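Long-range contacts in probable dipeptidase (Pseudomonas aeruginosa, PDB 3B40), which is probably a metal-dependent dipeptidase of the membrane dipeptidase family (peptidase family M19): residues Gly189-Leu194 against Glu220-Leu225; Arg201-Gly206 against Ser226-Val231; Tyr117-Phe122 against Arg402-Val407; Val241-Asn246 against Gly296-Leu301. The protein carries 11 engineered substitutions. All blocks are in the same frame, centred on the assembly; numbering follows the deposited sequence.

Contact 1 (Gly189-Leu194 against Glu220-Leu225); sequences GGLSPL and EQVAAL
Q221 reaches G189 and L191 because its CG stands anti to the carbonyl carbon (chi1 -67°) and its CD continues the extended line (chi2 168°), carrying the amide from the helix to the backbone of the facing loop. There it bridges two peptide groups. Q221 NE2 gives a hydrogen bond to G189 O at 2.7 Å, somewhat bent, with the carbonyl oxygen tilted a little from the amide plane. Q221 OE1 accepts from L191 N, also at 2.7 Å and straighter (N-H...O 164°), although this donor sits well above the plane of the Q221 carbonyl. With both ends of the amide engaged, its rotation is fixed. G190 lies between the two bonded residues, its CA 3.7 Å from Q221 NE2; at its backbone angles a CB would press on the preceding carbonyl oxygen, and it would also run into Q221 NE2, so the place suits glycine.

The side chain of L191 runs past that of Q221 in the opposite sense. Its CD1 packs on Q221 CB at 3.8 Å and reaches V222 CG2 at 4.2 Å, while L225 CD1 touches the same methyl. M214 and V199 add to the apolar surroundings of L191. A glutamine amide bridging two backbone groups thus joins the loop that leads into helix 193-205 to helix 216-225, two successive helices on the outside of the TIM barrel of this family.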
# COMPACT_ATOMS: atom_id res chain seq x y z
N GLY A 189 8.53 17.13 12.45
CA GLY A 189 7.62 16.94 13.58
C GLY A 189 6.21 16.44 13.21
O GLY A 189 5.25 16.62 13.97
N GLY A 190 6.09 15.78 12.06
CA GLY A 190 4.79 15.26 11.58
C GLY A 190 4.53 15.84 10.21
O GLY A 190 5.24 15.48 9.25
N LEU A 191 3.56 16.77 10.12
CA LEU A 191 3.31 17.57 8.91
C LEU A 191 3.95 18.98 8.91
O LEU A 191 4.05 19.63 9.95
CB LEU A 191 1.82 17.72 8.68
CG LEU A 191 0.98 16.44 8.69
CD1 LEU A 191 -0.46 16.83 8.68
CD2 LEU A 191 1.26 15.58 7.47
N SER A 192 4.35 19.46 7.72
CA SER A 192 4.77 20.85 7.54
C SER A 192 3.50 21.70 7.50
O SER A 192 2.38 21.15 7.45
CB SER A 192 5.58 21.02 6.25
OG SER A 192 4.78 20.79 5.08
N PRO A 193 3.64 23.04 7.54
CA PRO A 193 2.45 23.87 7.33
C PRO A 193 1.69 23.57 6.02
O PRO A 193 0.46 23.55 6.01
CB PRO A 193 3.03 25.30 7.37
CG PRO A 193 4.21 25.14 8.34
CD PRO A 193 4.83 23.87 7.86
N LEU A 194 2.40 23.31 4.92
CA LEU A 194 1.73 22.96 3.67
C LEU A 194 1.05 21.56 3.75
O LEU A 194 -0.06 21.39 3.22
CB LEU A 194 2.68 23.11 2.47
CG LEU A 194 2.62 24.40 1.61
CD1 LEU A 194 2.63 25.70 2.41
CD2 LEU A 194 3.76 24.43 0.59
N GLU A 220 -0.92 11.36 13.46
CA GLU A 220 -1.66 11.95 14.56
C GLU A 220 -2.25 13.28 14.14
O GLU A 220 -3.38 13.60 14.51
CB GLU A 220 -0.76 12.11 15.80
CG GLU A 220 -0.50 10.77 16.52
CD GLU A 220 0.60 10.86 17.58
OE1 GLU A 220 1.31 11.88 17.64
OE2 GLU A 220 0.77 9.89 18.32
N GLN A 221 -1.48 14.05 13.38
CA GLN A 221 -1.88 15.37 12.87
C GLN A 221 -2.94 15.25 11.80
O GLN A 221 -3.87 16.05 11.75
CB GLN A 221 -0.66 16.15 12.39
CG GLN A 221 0.26 16.51 13.55
CD GLN A 221 1.62 17.02 13.14
OE1 GLN A 221 1.83 17.53 12.02
NE2 GLN A 221 2.54 16.92 14.05
N VAL A 222 -2.83 14.24 10.94
CA VAL A 222 -3.90 14.02 9.96
C VAL A 222 -5.20 13.75 10.74
O VAL A 222 -6.21 14.37 10.44
CB VAL A 222 -3.62 12.83 8.98
CG1 VAL A 222 -4.89 12.46 8.18
CG2 VAL A 222 -2.52 13.17 8.04
N ALA A 223 -5.14 12.86 11.74
CA ALA A 223 -6.35 12.53 12.53
C ALA A 223 -6.98 13.78 13.21
O ALA A 223 -8.19 14.00 13.09
CB ALA A 223 -6.03 11.44 13.54
N ALA A 224 -6.17 14.61 13.86
CA ALA A 224 -6.64 15.84 14.52
C ALA A 224 -7.22 16.86 13.52
O ALA A 224 -8.08 17.64 13.88
CB ALA A 224 -5.51 16.47 15.35
N LEU A 225 -6.75 16.82 12.28
CA LEU A 225 -7.10 17.82 11.31
C LEU A 225 -8.20 17.38 10.33
O LEU A 225 -8.90 18.25 9.78
CB LEU A 225 -5.84 18.26 10.55
CG LEU A 225 -4.82 19.07 11.34
CD1 LEU A 225 -3.57 19.28 10.48
CD2 LEU A 225 -5.39 20.40 11.76

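Contact 2 (Arg201-Gly206 against Ser226-Val231); sequences RLNDLG and SRAPIV
N203 meets S226 and R227 with both ends of its amide. N203 OD1 takes the backbone N-H of R227 at 2.8 Å in an almost straight bond (171°), the donor standing above the carbonyl plane. N203 ND2 gives a hydrogen bond to S226 OG at 3.2 Å, with OG close to the amide plane. R227 CG lies between the backbone N and the carbonyl carbon (chi1 68°); from there the chain runs extended to NE, passing N203 in the opposite direction, and N203 CB sits 3.7 Å above the centre of the R227 guanidinium. At the end of the chain NH1 and NH2 both grip one oxygen of D204, the nearer pair being R227 NH2 and D204 OD1 at 2.8 Å; this salt bridge lies in the guanidinium plane.

Further partners steady these groups. S226 OG donates to A228 O at 2.7 Å, which orients the hydroxyl toward its own chain while it accepts from N203. A water donates to N203 OD1 and bonds weakly to R227 NH1. E200 forms a further salt bridge with R227 NH1, and R410 O accepts from R227 NH2. The contact ties the end of helix 193-205 to the turn between helix 216-225 and strand 230-235, with I209 of strand 208-210 touching N203 and S226, and helix 389-409 packed on P229.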
# COMPACT_ATOMS: atom_id res chain seq x y z
N ARG A 201 -7.38 20.75 2.19
CA ARG A 201 -7.66 20.71 0.75
C ARG A 201 -8.23 19.38 0.31
O ARG A 201 -9.17 19.35 -0.48
CB ARG A 201 -6.43 21.09 -0.10
CG ARG A 201 -6.66 21.17 -1.62
CD ARG A 201 -7.70 22.20 -2.04
NE ARG A 201 -7.40 23.52 -1.50
CZ ARG A 201 -6.53 24.37 -2.03
NH1 ARG A 201 -5.85 24.04 -3.14
NH2 ARG A 201 -6.33 25.55 -1.43
N LEU A 202 -7.68 18.28 0.84
CA LEU A 202 -8.18 16.92 0.52
C LEU A 202 -9.60 16.70 1.04
O LEU A 202 -10.45 16.08 0.36
CB LEU A 202 -7.22 15.87 1.12
CG LEU A 202 -5.88 15.85 0.35
CD1 LEU A 202 -4.81 15.05 1.07
CD2 LEU A 202 -6.02 15.36 -1.10
N ASN A 203 -9.85 17.18 2.26
CA ASN A 203 -11.21 17.11 2.80
C ASN A 203 -12.19 17.82 1.86
O ASN A 203 -13.26 17.26 1.54
CB ASN A 203 -11.30 17.76 4.19
CG ASN A 203 -10.80 16.88 5.34
OD1 ASN A 203 -10.70 17.37 6.46
ND2 ASN A 203 -10.46 15.60 5.07
N ASP A 204 -11.83 19.05 1.43
CA ASP A 204 -12.66 19.88 0.55
C ASP A 204 -12.90 19.21 -0.79
O ASP A 204 -14.00 19.27 -1.34
CB ASP A 204 -12.00 21.26 0.26
CG ASP A 204 -11.99 22.18 1.47
OD1 ASP A 204 -12.75 21.90 2.42
OD2 ASP A 204 -11.19 23.16 1.51
N LEU A 205 -11.85 18.62 -1.35
CA LEU A 205 -11.93 17.90 -2.61
C LEU A 205 -12.69 16.56 -2.54
O LEU A 205 -13.03 16.01 -3.58
CB LEU A 205 -10.52 17.67 -3.15
CG LEU A 205 -9.84 18.90 -3.74
CD1 LEU A 205 -8.40 18.59 -4.07
CD2 LEU A 205 -10.60 19.43 -4.99
N GLY A 206 -12.96 16.05 -1.35
CA GLY A 206 -13.59 14.72 -1.23
C GLY A 206 -12.65 13.58 -1.66
O GLY A 206 -13.09 12.61 -2.29
N SER A 226 -8.36 16.07 10.11
CA SER A 226 -9.36 15.61 9.12
C SER A 226 -10.82 15.65 9.60
O SER A 226 -11.13 15.17 10.67
CB SER A 226 -9.02 14.20 8.64
OG SER A 226 -9.95 13.79 7.63
N ARG A 227 -11.72 16.22 8.80
CA ARG A 227 -13.15 16.13 9.13
C ARG A 227 -13.84 14.88 8.52
O ARG A 227 -15.06 14.69 8.68
CB ARG A 227 -13.89 17.40 8.72
CG ARG A 227 -13.97 17.61 7.22
CD ARG A 227 -14.82 18.85 6.88
NE ARG A 227 -14.99 18.99 5.42
CZ ARG A 227 -14.32 19.86 4.67
NH1 ARG A 227 -13.44 20.68 5.23
NH2 ARG A 227 -14.54 19.93 3.35
N ALA A 228 -13.05 14.03 7.87
CA ALA A 228 -13.58 12.91 7.08
C ALA A 228 -12.83 11.63 7.40
O ALA A 228 -11.68 11.73 7.89
CB ALA A 228 -13.47 13.22 5.58
N PRO A 229 -13.46 10.44 7.20
CA PRO A 229 -12.76 9.15 7.38
C PRO A 229 -11.39 9.11 6.72
O PRO A 229 -11.19 9.65 5.63
CB PRO A 229 -13.72 8.12 6.76
CG PRO A 229 -15.13 8.79 7.07
CD PRO A 229 -14.89 10.24 6.83
N ILE A 230 -10.44 8.50 7.43
CA ILE A 230 -9.11 8.28 6.89
C ILE A 230 -8.87 6.77 6.78
O ILE A 230 -9.57 5.97 7.42
CB ILE A 230 -7.99 9.02 7.71
CG1 ILE A 230 -7.83 8.46 9.12
CG2 ILE A 230 -8.30 10.60 7.76
CD1 ILE A 230 -6.55 9.00 9.86
N VAL A 231 -7.89 6.41 5.96
CA VAL A 231 -7.65 5.01 5.65
C VAL A 231 -6.16 4.73 5.74
O VAL A 231 -5.33 5.61 5.53
CB VAL A 231 -8.25 4.70 4.21
CG1 VAL A 231 -7.72 3.42 3.63
CG2 VAL A 231 -9.84 4.70 4.27
O HOH W 1 -11.48 19.97 7.18

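Contact 3 (Tyr117-Phe122 against Arg402-Val407); sequences YSPEDF and RAWGEV
P119 sets its CD over one face of the W404 indole, and this is the dense half of the contact. P119 CD makes a CH-pi interaction with the five-membered ring of W404, 3.7 Å from the centroid and 14° off the ring normal. The same face carries the backbone of S118 farther toward the rim, where S118 C is 3.4 Å above the W404 ring plane and S118 N lies 3.4 Å from W404 CZ2. W404 CG is anti to the backbone N (chi1 -173°), which starts the indole out from its helix toward this backbone. Beside the indole, P119 CG rests on G405 N at 3.7 Å, close to the helix backbone.

F122 is buried but touches lightly, its CB grazing W404 CZ3 at 4.2 Å. The solvent side belongs to Y117, which turns its CB away and meets the indole through its carbonyl carbon. At the Y117 end polar bonds shape the segment itself: S118 OG caps helix 119-127 by accepting from D121 N at 3.2 Å, and D121 OD2 takes Y117 N. No hydrogen bond crosses between the segments, although Y117 O accepts from Q408 and R159 nearby. The start of helix 119-127 is laid against helix 389-409, with V134 of strand 131-138 and I208 of strand 208-210 bordering W404.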
# COMPACT_ATOMS: atom_id res chain seq x y z
N TYR A 117 -15.08 6.63 -10.02
CA TYR A 117 -14.95 7.95 -9.41
C TYR A 117 -15.73 8.08 -8.11
O TYR A 117 -15.67 9.13 -7.47
CB TYR A 117 -15.29 9.07 -10.42
CG TYR A 117 -14.48 8.95 -11.68
CD1 TYR A 117 -13.14 9.29 -11.69
CD2 TYR A 117 -15.04 8.43 -12.85
CE1 TYR A 117 -12.36 9.15 -12.83
CE2 TYR A 117 -14.26 8.28 -14.01
CZ TYR A 117 -12.94 8.65 -13.98
OH TYR A 117 -12.14 8.53 -15.10
N SER A 118 -16.41 7.00 -7.72
CA SER A 118 -17.18 6.94 -6.47
C SER A 118 -17.50 5.48 -6.12
O SER A 118 -17.37 4.59 -6.96
CB SER A 118 -18.50 7.71 -6.64
OG SER A 118 -19.29 7.08 -7.64
N PRO A 119 -17.92 5.22 -4.87
CA PRO A 119 -18.32 3.84 -4.56
C PRO A 119 -19.49 3.36 -5.45
O PRO A 119 -19.53 2.19 -5.83
CB PRO A 119 -18.67 3.89 -3.08
CG PRO A 119 -18.78 5.33 -2.72
CD PRO A 119 -18.03 6.12 -3.70
N GLU A 120 -20.37 4.29 -5.87
CA GLU A 120 -21.44 3.97 -6.84
C GLU A 120 -20.90 3.45 -8.15
O GLU A 120 -21.35 2.40 -8.63
CB GLU A 120 -22.34 5.20 -7.09
CG GLU A 120 -23.20 5.59 -5.87
CD GLU A 120 -22.39 6.09 -4.64
OE1 GLU A 120 -21.44 6.91 -4.76
OE2 GLU A 120 -22.74 5.64 -3.52
N ASP A 121 -19.94 4.17 -8.74
CA ASP A 121 -19.31 3.74 -10.00
C ASP A 121 -18.71 2.36 -9.80
O ASP A 121 -18.81 1.51 -10.69
CB ASP A 121 -18.18 4.67 -10.42
CG ASP A 121 -18.65 6.01 -10.89
OD1 ASP A 121 -19.86 6.19 -11.15
OD2 ASP A 121 -17.78 6.91 -11.01
N PHE A 122 -18.02 2.17 -8.68
CA PHE A 122 -17.36 0.88 -8.42
C PHE A 122 -18.40 -0.25 -8.50
O PHE A 122 -18.16 -1.25 -9.19
CB PHE A 122 -16.64 0.88 -7.04
CG PHE A 122 -15.74 -0.31 -6.83
CD1 PHE A 122 -14.37 -0.21 -7.06
CD2 PHE A 122 -16.27 -1.55 -6.42
CE1 PHE A 122 -13.53 -1.31 -6.87
CE2 PHE A 122 -15.44 -2.65 -6.26
CZ PHE A 122 -14.06 -2.52 -6.47
N ARG A 402 -17.96 2.08 2.14
CA ARG A 402 -18.73 2.94 3.08
C ARG A 402 -17.92 4.20 3.39
O ARG A 402 -18.41 5.34 3.27
CB ARG A 402 -19.01 2.21 4.41
CG ARG A 402 -19.79 3.05 5.51
CD ARG A 402 -19.55 2.50 6.92
NE ARG A 402 -18.16 2.71 7.38
CZ ARG A 402 -17.29 1.74 7.72
NH1 ARG A 402 -16.06 2.07 8.11
NH2 ARG A 402 -17.62 0.45 7.66
N ALA A 403 -16.68 3.99 3.82
CA ALA A 403 -15.82 5.12 4.20
C ALA A 403 -15.62 6.08 3.02
O ALA A 403 -15.63 7.29 3.18
CB ALA A 403 -14.47 4.61 4.70
N TRP A 404 -15.42 5.52 1.82
CA TRP A 404 -15.28 6.33 0.61
C TRP A 404 -16.52 7.19 0.41
O TRP A 404 -16.40 8.37 0.08
CB TRP A 404 -15.02 5.43 -0.61
CG TRP A 404 -14.69 6.08 -1.93
CD1 TRP A 404 -14.45 7.40 -2.18
CD2 TRP A 404 -14.53 5.39 -3.19
NE1 TRP A 404 -14.18 7.59 -3.53
CE2 TRP A 404 -14.21 6.37 -4.16
CE3 TRP A 404 -14.63 4.05 -3.58
CZ2 TRP A 404 -14.01 6.05 -5.51
CZ3 TRP A 404 -14.41 3.72 -4.94
CH2 TRP A 404 -14.13 4.72 -5.88
N GLY A 405 -17.70 6.61 0.60
CA GLY A 405 -18.91 7.39 0.43
C GLY A 405 -18.97 8.54 1.42
O GLY A 405 -19.38 9.65 1.05
N GLU A 406 -18.58 8.29 2.68
CA GLU A 406 -18.61 9.33 3.73
C GLU A 406 -17.63 10.48 3.47
O GLU A 406 -17.98 11.65 3.61
CB GLU A 406 -18.38 8.70 5.13
CG GLU A 406 -19.60 7.99 5.64
CD GLU A 406 -20.84 8.91 5.69
OE1 GLU A 406 -20.73 10.02 6.28
OE2 GLU A 406 -21.91 8.52 5.11
N VAL A 407 -16.41 10.13 3.07
CA VAL A 407 -15.45 11.10 2.55
C VAL A 407 -16.01 12.04 1.45
O VAL A 407 -15.87 13.27 1.52
CB VAL A 407 -14.18 10.38 1.99
CG1 VAL A 407 -13.31 11.38 1.23
CG2 VAL A 407 -13.44 9.74 3.09

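Contact 4 (Val241-Asn246 against Gly296-Leu301); sequences VDIKRN and GLDYAL
A type I beta turn from I243 to N246 is met here by D298 of a second loop. D298 OD1 accepts the backbone N-H of K244 at 2.8 Å, approached on the syn side and 15° out of the carboxylate plane. The same oxygen takes a water that also accepts from R245 N, giving the turn a second, indirect link to the carboxylate. K244, extended beyond CG, crosses D298 at about a right angle. K244 NZ stops 4.8 Å from D298 OD2, opposite charges near each other but not in contact, so any attraction is probably modest.

Both segments are irregular connections of the TIM-barrel fold: 241-246 leads from strand 230-235 to helix 249-257, while the loop holding 296-301 runs from helix 276-288 to helix 313-328. Beside the polar link is an apolar row. I243 CG2 presses on L297 CB at 3.5 Å, tighter than usual, and I243 CD1 meets L301 CD1 at 3.7 Å, the two side chains crossing nearly square. V241 CG1 touches L297 CD1 at 3.6 Å. Y270 of helix 268-271 packs on I243, and L279 of helix 276-288 on L297. Within the first loop, N246 ND2 donates to V241 O at 3.0 Å and also to Y270 O.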
# COMPACT_ATOMS: atom_id res chain seq x y z
N VAL A 241 4.76 -7.62 14.07
CA VAL A 241 6.16 -7.30 13.80
C VAL A 241 6.29 -5.86 14.28
O VAL A 241 5.51 -4.95 13.89
CB VAL A 241 6.54 -7.43 12.31
CG1 VAL A 241 8.01 -7.00 12.06
CG2 VAL A 241 6.32 -8.88 11.82
N ASP A 242 7.24 -5.68 15.17
CA ASP A 242 7.40 -4.42 15.85
C ASP A 242 8.38 -3.55 15.05
O ASP A 242 9.57 -3.48 15.33
CB ASP A 242 7.83 -4.67 17.31
CG ASP A 242 7.74 -3.41 18.17
OD1 ASP A 242 7.02 -2.45 17.82
OD2 ASP A 242 8.45 -3.37 19.19
N ILE A 243 7.85 -2.90 14.03
CA ILE A 243 8.62 -2.05 13.15
C ILE A 243 7.81 -0.76 13.02
O ILE A 243 6.58 -0.78 13.18
CB ILE A 243 8.86 -2.71 11.74
CG1 ILE A 243 7.56 -3.23 11.13
CG2 ILE A 243 9.91 -3.84 11.83
CD1 ILE A 243 7.72 -3.73 9.60
N LYS A 244 8.48 0.35 12.77
CA LYS A 244 7.84 1.68 12.65
C LYS A 244 6.87 1.77 11.50
O LYS A 244 5.89 2.50 11.60
CB LYS A 244 8.91 2.78 12.55
CG LYS A 244 9.68 2.85 13.85
CD LYS A 244 10.74 3.89 13.96
CE LYS A 244 11.38 3.67 15.37
NZ LYS A 244 12.38 4.69 15.76
N ARG A 245 7.14 1.02 10.43
CA ARG A 245 6.23 0.85 9.27
C ARG A 245 4.84 0.29 9.63
O ARG A 245 3.84 0.63 8.98
CB ARG A 245 6.90 0.00 8.17
CG ARG A 245 6.08 -0.18 6.82
CD ARG A 245 5.49 1.10 6.20
NE ARG A 245 4.79 0.77 4.92
CZ ARG A 245 3.49 0.54 4.79
NH1 ARG A 245 2.66 0.66 5.83
NH2 ARG A 245 2.99 0.21 3.60
N ASN A 246 4.76 -0.49 10.71
CA ASN A 246 3.49 -1.05 11.21
C ASN A 246 2.77 -0.11 12.22
O ASN A 246 3.39 0.83 12.73
CB ASN A 246 3.75 -2.45 11.82
CG ASN A 246 3.92 -3.53 10.74
OD1 ASN A 246 3.76 -3.26 9.55
ND2 ASN A 246 4.15 -4.79 11.17
N GLY A 296 16.42 -4.81 16.76
CA GLY A 296 15.09 -4.62 16.19
C GLY A 296 15.16 -4.66 14.68
O GLY A 296 16.25 -4.69 14.07
N LEU A 297 13.99 -4.62 14.06
CA LEU A 297 13.91 -4.99 12.64
C LEU A 297 13.92 -3.84 11.66
O LEU A 297 13.97 -4.07 10.45
CB LEU A 297 12.67 -5.88 12.41
CG LEU A 297 12.74 -7.27 13.01
CD1 LEU A 297 11.35 -7.94 12.90
CD2 LEU A 297 13.80 -8.09 12.28
N ASP A 298 13.85 -2.60 12.15
CA ASP A 298 13.70 -1.46 11.25
C ASP A 298 14.85 -1.34 10.23
O ASP A 298 14.62 -1.02 9.06
CB ASP A 298 13.56 -0.16 12.03
CG ASP A 298 12.27 -0.09 12.81
OD1 ASP A 298 11.19 -0.34 12.24
OD2 ASP A 298 12.33 0.24 13.99
N TYR A 299 16.07 -1.61 10.69
CA TYR A 299 17.25 -1.51 9.84
C TYR A 299 17.63 -2.85 9.22
O TYR A 299 18.66 -2.94 8.54
CB TYR A 299 18.45 -0.98 10.63
CG TYR A 299 18.27 0.41 11.24
CD1 TYR A 299 17.28 1.29 10.79
CD2 TYR A 299 19.15 0.85 12.24
CE1 TYR A 299 17.13 2.55 11.37
CE2 TYR A 299 19.03 2.11 12.81
CZ TYR A 299 18.02 2.95 12.38
OH TYR A 299 17.92 4.17 12.94
N ALA A 300 16.84 -3.88 9.51
CA ALA A 300 17.00 -5.21 8.94
C ALA A 300 16.28 -5.23 7.60
O ALA A 300 16.74 -5.90 6.66
CB ALA A 300 16.41 -6.28 9.85
N LEU A 301 15.16 -4.52 7.52
CA LEU A 301 14.26 -4.61 6.35
C LEU A 301 14.60 -3.59 5.29
O LEU A 301 14.06 -3.63 4.18
CB LEU A 301 12.79 -4.49 6.78
CG LEU A 301 12.27 -5.52 7.79
CD1 LEU A 301 10.83 -5.19 8.20
CD2 LEU A 301 12.33 -6.94 7.23
O HOH W 2 11.79 -4.39 15.81
O HOH W 3 10.69 -0.31 16.12
O HOH W 4 10.33 0.32 9.93

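In the fold
Following the chain from the N terminus, segment 117-122 comes first and is met only by residues 402-407, closing contact 3, a loop of 279 intervening residues that encloses all the others. Inside it, contact 1 opens at 189-194 and contact 2 at 201-206; they close in the same order at 220-225 and 226-231, so the two cross. Between them they tie helix 193-205 and the loop before it to the next helix and the turn beyond. Contact 4 follows in series, joining two later loops on the opposite side of the chain's centre from contact 3, their centres about 33 Å apart. Contacts 2 and 3 touch where P229 and G206 pack on V407, linking helix 389-409 to that part of the barrel.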